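Local coordinates for ribosomal-protein-serine acetyltransferase, putative (Vibrio cholerae O1 biovar eltor, PDB 2FCK) that probably transfers an acetyl group to the N-terminal serine or alanine of a ribosomal protein, as a member of the GNAT acetyltransferase family, at residues Tyr103-Arg108 with Gln147-Arg152; Ala99-Trp104 with Glu117-Leu122. All coordinates share one frame; numbering follows the deposited sequence.

Contact 1: residues Tyr103-Arg108 with Gln147-Arg152; sequences YWIGDR and QALALR. With NO3 (nitrate ion), chain L; NO3 (nitrate ion), chain C; NO3 (nitrate ion), chain D.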
ATOM      1  N   TYR A 103      11.632  10.276   0.954  1.00 42.22           N
ATOM      2  CA  TYR A 103      12.701  11.064   1.543  1.00 40.19           C
ATOM      3  C   TYR A 103      13.088  12.215   0.613  1.00 43.09           C
ATOM      4  O   TYR A 103      12.783  12.182  -0.601  1.00 42.97           O
ATOM      5  CB  TYR A 103      13.997  10.217   1.817  1.00 40.18           C
ATOM      6  CG  TYR A 103      14.358   9.382   0.579  1.00 40.44           C
ATOM      7  CD1 TYR A 103      15.175   9.905  -0.410  1.00 40.95           C
ATOM      8  CD2 TYR A 103      13.832   8.109   0.421  1.00 41.20           C
ATOM      9  CE1 TYR A 103      15.483   9.124  -1.593  1.00 41.61           C
ATOM     10  CE2 TYR A 103      14.118   7.324  -0.732  1.00 42.22           C
ATOM     11  CZ  TYR A 103      14.925   7.845  -1.715  1.00 43.88           C
ATOM     12  OH  TYR A 103      15.214   7.056  -2.827  1.00 44.93           O
ATOM     13  N   TRP A 104      13.767  13.200   1.179  1.00 42.60           N
ATOM     14  CA  TRP A 104      14.384  14.228   0.351  1.00 45.09           C
ATOM     15  C   TRP A 104      15.537  14.780   1.159  1.00 44.10           C
ATOM     16  O   TRP A 104      15.430  14.978   2.344  1.00 44.05           O
ATOM     17  CB  TRP A 104      13.379  15.296  -0.109  1.00 46.08           C
ATOM     18  CG  TRP A 104      12.499  15.903   0.932  1.00 49.09           C
ATOM     19  CD1 TRP A 104      11.235  15.563   1.232  1.00 50.52           C
ATOM     20  CD2 TRP A 104      12.851  16.995   1.790  1.00 51.24           C
ATOM     21  NE1 TRP A 104      10.749  16.390   2.236  1.00 53.60           N
ATOM     22  CE2 TRP A 104      11.726  17.277   2.590  1.00 51.65           C
ATOM     23  CE3 TRP A 104      14.007  17.772   1.939  1.00 51.22           C
ATOM     24  CZ2 TRP A 104      11.725  18.308   3.545  1.00 52.99           C
ATOM     25  CZ3 TRP A 104      14.010  18.800   2.870  1.00 52.59           C
ATOM     26  CH2 TRP A 104      12.876  19.049   3.671  1.00 49.56           C
ATOM     27  N   ILE A 105      16.694  14.926   0.520  1.00 45.17           N
ATOM     28  CA  ILE A 105      17.863  15.357   1.266  1.00 45.13           C
ATOM     29  C   ILE A 105      18.518  16.461   0.435  1.00 47.87           C
ATOM     30  O   ILE A 105      18.606  16.329  -0.787  1.00 47.58           O
ATOM     31  CB  ILE A 105      18.917  14.198   1.455  1.00 46.49           C
ATOM     32  CG1 ILE A 105      18.289  12.965   2.143  1.00 47.72           C
ATOM     33  CG2 ILE A 105      20.159  14.694   2.205  1.00 44.37           C
ATOM     34  CD1 ILE A 105      18.037  13.166   3.635  1.00 47.74           C
ATOM     35  N   GLY A 106      18.928  17.529   1.115  1.00 47.48           N
ATOM     36  CA  GLY A 106      19.562  18.654   0.453  1.00 50.48           C
ATOM     37  C   GLY A 106      20.860  18.202  -0.180  1.00 51.36           C
ATOM     38  O   GLY A 106      21.621  17.422   0.405  1.00 50.76           O
ATOM     39  N   ASP A 107      21.063  18.706  -1.398  1.00 53.10           N
ATOM     40  CA  ASP A 107      22.166  18.484  -2.284  1.00 54.09           C
ATOM     41  C   ASP A 107      23.543  18.435  -1.529  1.00 53.59           C
ATOM     42  O   ASP A 107      24.308  17.462  -1.652  1.00 53.15           O
ATOM     43  CB  ASP A 107      22.064  19.589  -3.398  1.00 54.86           C
ATOM     44  CG  ASP A 107      20.542  19.957  -3.799  1.00 56.92           C
ATOM     45  OD1 ASP A 107      20.246  20.261  -4.999  1.00 57.74           O
ATOM     46  OD2 ASP A 107      19.606  19.946  -2.946  1.00 54.66           O
ATOM     47  N   ARG A 108      23.812  19.430  -0.682  1.00 53.26           N
ATOM     48  CA  ARG A 108      25.108  19.563   0.007  1.00 53.19           C
ATOM     49  C   ARG A 108      25.341  18.469   1.063  1.00 53.30           C
ATOM     50  O   ARG A 108      26.499  18.157   1.404  1.00 53.60           O
ATOM     51  CB  ARG A 108      25.216  20.943   0.628  1.00 53.55           C
ATOM     52  CG  ARG A 108      24.936  20.997   2.123  1.00 54.20           C
ATOM     53  CD  ARG A 108      25.059  22.404   2.664  1.00 55.34           C
ATOM     54  NE  ARG A 108      23.974  23.241   2.176  1.00 53.84           N
ATOM     55  CZ  ARG A 108      24.137  24.317   1.430  1.00 52.49           C
ATOM     56  NH1 ARG A 108      23.050  24.974   1.019  1.00 51.92           N
ATOM     57  NH2 ARG A 108      25.367  24.727   1.082  1.00 47.94           N
ATOM     58  N   GLN A 147      16.900   8.339  -7.035  1.00 41.49           N
ATOM     59  CA  GLN A 147      17.075   6.948  -7.442  1.00 41.76           C
ATOM     60  C   GLN A 147      18.438   6.422  -6.982  1.00 42.21           C
ATOM     61  O   GLN A 147      18.525   5.308  -6.445  1.00 42.83           O
ATOM     62  CB  GLN A 147      16.962   6.841  -8.973  1.00 40.04           C
ATOM     63  CG  GLN A 147      15.625   7.326  -9.495  1.00 42.68           C
ATOM     64  CD  GLN A 147      15.628   7.629 -10.995  1.00 45.81           C
ATOM     65  OE1 GLN A 147      16.350   6.975 -11.784  1.00 45.95           O
ATOM     66  NE2 GLN A 147      14.864   8.645 -11.404  1.00 44.12           N
ATOM     67  N   ALA A 148      19.480   7.231  -7.210  1.00 41.84           N
ATOM     68  CA  ALA A 148      20.869   6.867  -6.882  1.00 41.72           C
ATOM     69  C   ALA A 148      20.954   6.582  -5.358  1.00 41.49           C
ATOM     70  O   ALA A 148      21.614   5.636  -4.945  1.00 41.22           O
ATOM     71  CB  ALA A 148      21.856   7.997  -7.302  1.00 41.60           C
ATOM     72  N   LEU A 149      20.241   7.379  -4.548  1.00 42.54           N
ATOM     73  CA  LEU A 149      20.246   7.198  -3.082  1.00 42.09           C
ATOM     74  C   LEU A 149      19.545   5.860  -2.724  1.00 41.46           C
ATOM     75  O   LEU A 149      20.073   5.074  -1.936  1.00 41.30           O
ATOM     76  CB  LEU A 149      19.564   8.381  -2.384  1.00 42.53           C
ATOM     77  CG  LEU A 149      19.508   8.252  -0.851  1.00 42.25           C
ATOM     78  CD1 LEU A 149      20.879   7.926  -0.312  1.00 42.12           C
ATOM     79  CD2 LEU A 149      18.919   9.543  -0.241  1.00 44.40           C
ATOM     80  N   ALA A 150      18.428   5.569  -3.385  1.00 40.49           N
ATOM     81  CA  ALA A 150      17.727   4.315  -3.130  1.00 42.02           C
ATOM     82  C   ALA A 150      18.705   3.150  -3.386  1.00 42.24           C
ATOM     83  O   ALA A 150      18.842   2.220  -2.553  1.00 42.46           O
ATOM     84  CB  ALA A 150      16.471   4.171  -4.028  1.00 41.69           C
ATOM     85  N   LEU A 151      19.392   3.195  -4.533  1.00 42.96           N
ATOM     86  CA  LEU A 151      20.336   2.142  -4.858  1.00 42.13           C
ATOM     87  C   LEU A 151      21.500   2.072  -3.867  1.00 42.72           C
ATOM     88  O   LEU A 151      21.930   0.977  -3.497  1.00 43.80           O
ATOM     89  CB  LEU A 151      20.859   2.340  -6.276  1.00 42.40           C
ATOM     90  CG  LEU A 151      19.765   2.216  -7.324  1.00 44.18           C
ATOM     91  CD1 LEU A 151      20.321   2.598  -8.723  1.00 46.91           C
ATOM     92  CD2 LEU A 151      19.170   0.779  -7.368  1.00 48.07           C
ATOM     93  N   ARG A 152      21.970   3.236  -3.421  1.00 41.97           N
ATOM     94  CA  ARG A 152      23.079   3.314  -2.469  1.00 45.04           C
ATOM     95  C   ARG A 152      22.702   2.622  -1.147  1.00 45.10           C
ATOM     96  O   ARG A 152      23.591   2.070  -0.462  1.00 45.91           O
ATOM     97  CB  ARG A 152      23.447   4.784  -2.268  1.00 45.20           C
ATOM     98  CG  ARG A 152      24.837   5.083  -1.782  1.00 51.42           C
ATOM     99  CD  ARG A 152      25.437   6.318  -2.547  1.00 56.45           C
ATOM    100  NE  ARG A 152      24.601   7.507  -2.386  1.00 58.46           N
ATOM    101  CZ  ARG A 152      24.113   8.263  -3.374  1.00 58.03           C
ATOM    102  NH1 ARG A 152      23.366   9.297  -3.062  1.00 54.69           N
ATOM    103  NH2 ARG A 152      24.410   8.035  -4.658  1.00 60.22           N
TER
HETATM  104  N   NO3 L 311      21.485  21.740  -0.393  1.00 41.11           N
HETATM  105  O1  NO3 L 311      22.291  21.602  -1.521  1.00 41.86           O
HETATM  106  O2  NO3 L 311      20.412  22.614  -0.405  1.00 37.98           O
HETATM  107  O3  NO3 L 311      21.748  20.995   0.747  1.00 42.22           O
HETATM  108  N   NO3 C 302      16.952  13.046  -2.320  1.00 40.97           N
HETATM  109  O1  NO3 C 302      16.735  14.419  -2.290  1.00 40.47           O
HETATM  110  O2  NO3 C 302      16.015  12.233  -2.924  1.00 43.06           O
HETATM  111  O3  NO3 C 302      18.073  12.466  -1.748  1.00 42.35           O
HETATM  112  N   NO3 D 303      23.897  10.054   0.395  1.00 31.27           N
HETATM  113  O1  NO3 D 303      22.998  10.973  -0.098  1.00 31.23           O
HETATM  114  O2  NO3 D 303      24.470   9.055  -0.349  1.00 33.96           O
HETATM  115  O3  NO3 D 303      24.236  10.081   1.707  1.00 31.55           O

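Contact 2: residues Ala99-Trp104 with Glu117-Leu122; sequences ASLGYW and EALTAL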
ATOM      1  N   ALA A  99       5.716  -1.467   3.920  1.00 41.50           N
ATOM      2  CA  ALA A  99       5.417  -0.041   4.014  1.00 40.71           C
ATOM      3  C   ALA A  99       6.050   0.719   2.845  1.00 41.03           C
ATOM      4  O   ALA A  99       6.913   0.191   2.167  1.00 42.47           O
ATOM      5  CB  ALA A  99       5.969   0.561   5.385  1.00 41.02           C
ATOM      6  N   SER A 100       5.613   1.958   2.684  1.00 43.38           N
ATOM      7  CA  SER A 100       6.062   2.913   1.646  1.00 45.41           C
ATOM      8  C   SER A 100       6.961   3.959   2.254  1.00 44.30           C
ATOM      9  O   SER A 100       6.580   4.606   3.230  1.00 44.14           O
ATOM     10  CB  SER A 100       4.782   3.660   1.136  1.00 49.66           C
ATOM     11  OG  SER A 100       5.094   5.003   0.721  1.00 53.02           O
ATOM     12  N   LEU A 101       8.149   4.140   1.682  1.00 41.76           N
ATOM     13  CA  LEU A 101       9.073   5.155   2.219  1.00 42.62           C
ATOM     14  C   LEU A 101       9.258   6.288   1.218  1.00 42.89           C
ATOM     15  O   LEU A 101       9.142   6.114  -0.043  1.00 42.80           O
ATOM     16  CB  LEU A 101      10.458   4.542   2.498  1.00 41.80           C
ATOM     17  CG  LEU A 101      10.554   3.348   3.441  1.00 43.82           C
ATOM     18  CD1 LEU A 101      12.036   3.128   3.718  1.00 42.17           C
ATOM     19  CD2 LEU A 101       9.823   3.508   4.745  1.00 44.34           C
ATOM     20  N   GLY A 102       9.559   7.461   1.770  1.00 41.93           N
ATOM     21  CA  GLY A 102       9.906   8.595   0.944  1.00 42.50           C
ATOM     22  C   GLY A 102      10.998   9.357   1.660  1.00 41.44           C
ATOM     23  O   GLY A 102      11.282   9.097   2.832  1.00 41.47           O
ATOM     24  N   TYR A 103      11.632  10.276   0.954  1.00 42.22           N
ATOM     25  CA  TYR A 103      12.701  11.064   1.543  1.00 40.19           C
ATOM     26  C   TYR A 103      13.088  12.215   0.613  1.00 43.09           C
ATOM     27  O   TYR A 103      12.783  12.182  -0.601  1.00 42.97           O
ATOM     28  CB  TYR A 103      13.997  10.217   1.817  1.00 40.18           C
ATOM     29  CG  TYR A 103      14.358   9.382   0.579  1.00 40.44           C
ATOM     30  CD1 TYR A 103      15.175   9.905  -0.410  1.00 40.95           C
ATOM     31  CD2 TYR A 103      13.832   8.109   0.421  1.00 41.20           C
ATOM     32  CE1 TYR A 103      15.483   9.124  -1.593  1.00 41.61           C
ATOM     33  CE2 TYR A 103      14.118   7.324  -0.732  1.00 42.22           C
ATOM     34  CZ  TYR A 103      14.925   7.845  -1.715  1.00 43.88           C
ATOM     35  OH  TYR A 103      15.214   7.056  -2.827  1.00 44.93           O
ATOM     36  N   TRP A 104      13.767  13.200   1.179  1.00 42.60           N
ATOM     37  CA  TRP A 104      14.384  14.228   0.351  1.00 45.09           C
ATOM     38  C   TRP A 104      15.537  14.780   1.159  1.00 44.10           C
ATOM     39  O   TRP A 104      15.430  14.978   2.344  1.00 44.05           O
ATOM     40  CB  TRP A 104      13.379  15.296  -0.109  1.00 46.08           C
ATOM     41  CG  TRP A 104      12.499  15.903   0.932  1.00 49.09           C
ATOM     42  CD1 TRP A 104      11.235  15.563   1.232  1.00 50.52           C
ATOM     43  CD2 TRP A 104      12.851  16.995   1.790  1.00 51.24           C
ATOM     44  NE1 TRP A 104      10.749  16.390   2.236  1.00 53.60           N
ATOM     45  CE2 TRP A 104      11.726  17.277   2.590  1.00 51.65           C
ATOM     46  CE3 TRP A 104      14.007  17.772   1.939  1.00 51.22           C
ATOM     47  CZ2 TRP A 104      11.725  18.308   3.545  1.00 52.99           C
ATOM     48  CZ3 TRP A 104      14.010  18.800   2.870  1.00 52.59           C
ATOM     49  CH2 TRP A 104      12.876  19.049   3.671  1.00 49.56           C
ATOM     50  N   GLU A 117      22.928   7.639   5.600  1.00 40.10           N
ATOM     51  CA  GLU A 117      22.872   7.403   7.034  1.00 39.58           C
ATOM     52  C   GLU A 117      21.409   7.511   7.540  1.00 39.88           C
ATOM     53  O   GLU A 117      20.942   6.656   8.282  1.00 40.52           O
ATOM     54  CB  GLU A 117      23.784   8.411   7.773  1.00 39.42           C
ATOM     55  CG  GLU A 117      23.869   8.199   9.284  1.00 39.62           C
ATOM     56  CD  GLU A 117      24.918   9.108   9.902  1.00 39.50           C
ATOM     57  OE1 GLU A 117      25.891   9.467   9.206  1.00 46.09           O
ATOM     58  OE2 GLU A 117      24.780   9.489  11.073  1.00 42.42           O
ATOM     59  N   ALA A 118      20.687   8.558   7.139  1.00 40.23           N
ATOM     60  CA  ALA A 118      19.307   8.744   7.580  1.00 40.28           C
ATOM     61  C   ALA A 118      18.363   7.646   7.024  1.00 39.86           C
ATOM     62  O   ALA A 118      17.533   7.071   7.747  1.00 40.33           O
ATOM     63  CB  ALA A 118      18.821  10.130   7.140  1.00 41.47           C
ATOM     64  N   LEU A 119      18.473   7.372   5.723  1.00 39.60           N
ATOM     65  CA  LEU A 119      17.543   6.419   5.129  1.00 39.45           C
ATOM     66  C   LEU A 119      17.828   5.002   5.627  1.00 39.67           C
ATOM     67  O   LEU A 119      16.906   4.223   5.908  1.00 38.77           O
ATOM     68  CB  LEU A 119      17.548   6.523   3.580  1.00 40.24           C
ATOM     69  CG  LEU A 119      16.569   5.646   2.825  1.00 41.70           C
ATOM     70  CD1 LEU A 119      15.168   6.008   3.241  1.00 42.64           C
ATOM     71  CD2 LEU A 119      16.745   5.881   1.297  1.00 42.07           C
ATOM     72  N   THR A 120      19.121   4.675   5.807  1.00 38.68           N
ATOM     73  CA  THR A 120      19.445   3.354   6.349  1.00 40.18           C
ATOM     74  C   THR A 120      18.901   3.202   7.785  1.00 39.32           C
ATOM     75  O   THR A 120      18.374   2.136   8.135  1.00 39.87           O
ATOM     76  CB  THR A 120      20.984   3.122   6.332  1.00 40.74           C
ATOM     77  OG1 THR A 120      21.415   3.064   4.949  1.00 42.04           O
ATOM     78  CG2 THR A 120      21.366   1.809   7.046  1.00 40.67           C
ATOM     79  N   ALA A 121      18.974   4.280   8.578  1.00 38.20           N
ATOM     80  CA  ALA A 121      18.423   4.248   9.959  1.00 38.93           C
ATOM     81  C   ALA A 121      16.933   3.897   9.911  1.00 39.75           C
ATOM     82  O   ALA A 121      16.441   3.017  10.661  1.00 39.39           O
ATOM     83  CB  ALA A 121      18.649   5.602  10.628  1.00 38.24           C
ATOM     84  N   LEU A 122      16.243   4.510   8.941  1.00 38.85           N
ATOM     85  CA  LEU A 122      14.798   4.295   8.865  1.00 39.90           C
ATOM     86  C   LEU A 122      14.502   2.867   8.401  1.00 39.43           C
ATOM     87  O   LEU A 122      13.605   2.189   8.907  1.00 40.51           O
ATOM     88  CB  LEU A 122      14.160   5.340   7.940  1.00 40.79           C
ATOM     89  CG  LEU A 122      12.626   5.224   7.835  1.00 39.08           C
ATOM     90  CD1 LEU A 122      11.972   5.421   9.219  1.00 38.59           C
ATOM     91  CD2 LEU A 122      12.041   6.215   6.798  1.00 42.91           C
TER

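Contact 1: residues Tyr103-Arg108 with Gln147-Arg152
Tyr103 and Ile105 meet Leu149 and Ala150 in a small, buried, mainly apolar contact between the end of strand 98-105 and helix 144-152 of the GNAT domain. Leu149 supplies most of the helix side: its CD2 lies 3.7 Å from Tyr103 CE1, approaching the ring obliquely, and 4.2 Å from Ile105 CG1. With Leu149 CG anti to its backbone N (chi1 179°), the branched end extends toward the strand, running past the Tyr103 side chain in the opposite direction. The small methyl of Ala150 admits the phenol end closely, Tyr103 OH standing 3.4 Å from Ala150 CB; the hydroxyl is hydrogen-bonded to Ser146 O, one helical turn earlier. A nitrate, probably from the crystallisation liquor, sits at the edge of the Tyr103 ring and takes a nearly straight hydrogen bond from Ile105 N to its O1 (2.9 Å, 175°). Acetyl-CoA binds at this strand end in GNAT relatives, so that nitrate may mark the cofactor pocket. Near the other methyl, Leu149 CD1, a second nitrate takes a hydrogen bond from Arg152 NE to its O2 (2.6 Å). Ile137 and Cys139 of strand 134-139 also touch Tyr103, while Phe177 of strand 170-179 packs on Ala150.

Contact 2: residues Ala99-Trp104 with Glu117-Leu122
Leu119 lays a methyl over one face of the Tyr103 ring, the CH-pi part of a buried contact in which helix 114-129 packs against strand 98-105. CD2 of Leu119 is 3.9 Å from the ring centroid and 24° off its normal, displaced toward the rim so that Tyr103 CE2 is its nearest atom, at 3.6 Å. The other methyl, Leu119 CD1, reaches Tyr103 CD2 at 3.8 Å; both methyls lie on the same side of the ring, CD1 beyond its rim. Tyr103 CG stands between its backbone N and carbonyl carbon (chi1 48°), which turns the ring to receive the leucine.

The remaining contacts are aliphatic. Leu101 and Leu122 meet tip to tip, with 4.1 Å between Leu101 CD2 and Leu122 CD2, and Leu101 CD1 is a looser 4.3 Å from Leu119 CD1. Residues 101 and 103 are two apart on the strand and face the helix; 119 and 122 are three apart, hence on one side of it. Helix 114-129 connects parallel strands 98-105 and 134-139 as a beta-alpha-beta crossover of the GNAT fold; Leu135 on the second strand also touches Leu101.

Segments 99-104 and 117-122 run nearly antiparallel (162°), and no hydrogen bond crosses between them. Branched leucines suit the place because their methyls fill space without polar groups to satisfy, and the tyrosine adds a flat surface. Such chemistry implies adhesion by dispersion and exclusion of water.

Strand 98-105 serves both contacts, and Tyr103 belongs to each: Leu119 covers one face of its ring in contact 2, whereas in contact 1 Leu149 meets the ring obliquely and Ala150 meets the hydroxyl end. The two leucines also touch, Leu149 CG lying 4.2 Å from Leu119 CD2, so helices 114-129 and 144-152 converge beside one tyrosine. Both contacts are buried, but contact 2, whose centre lies about 5 Å from the centre of the chain, is purely apolar across its segments, while contact 1, whose centre lies about 10 Å from the centre of the chain, has nitrate ions bound at the strand end, the following helix and Arg152.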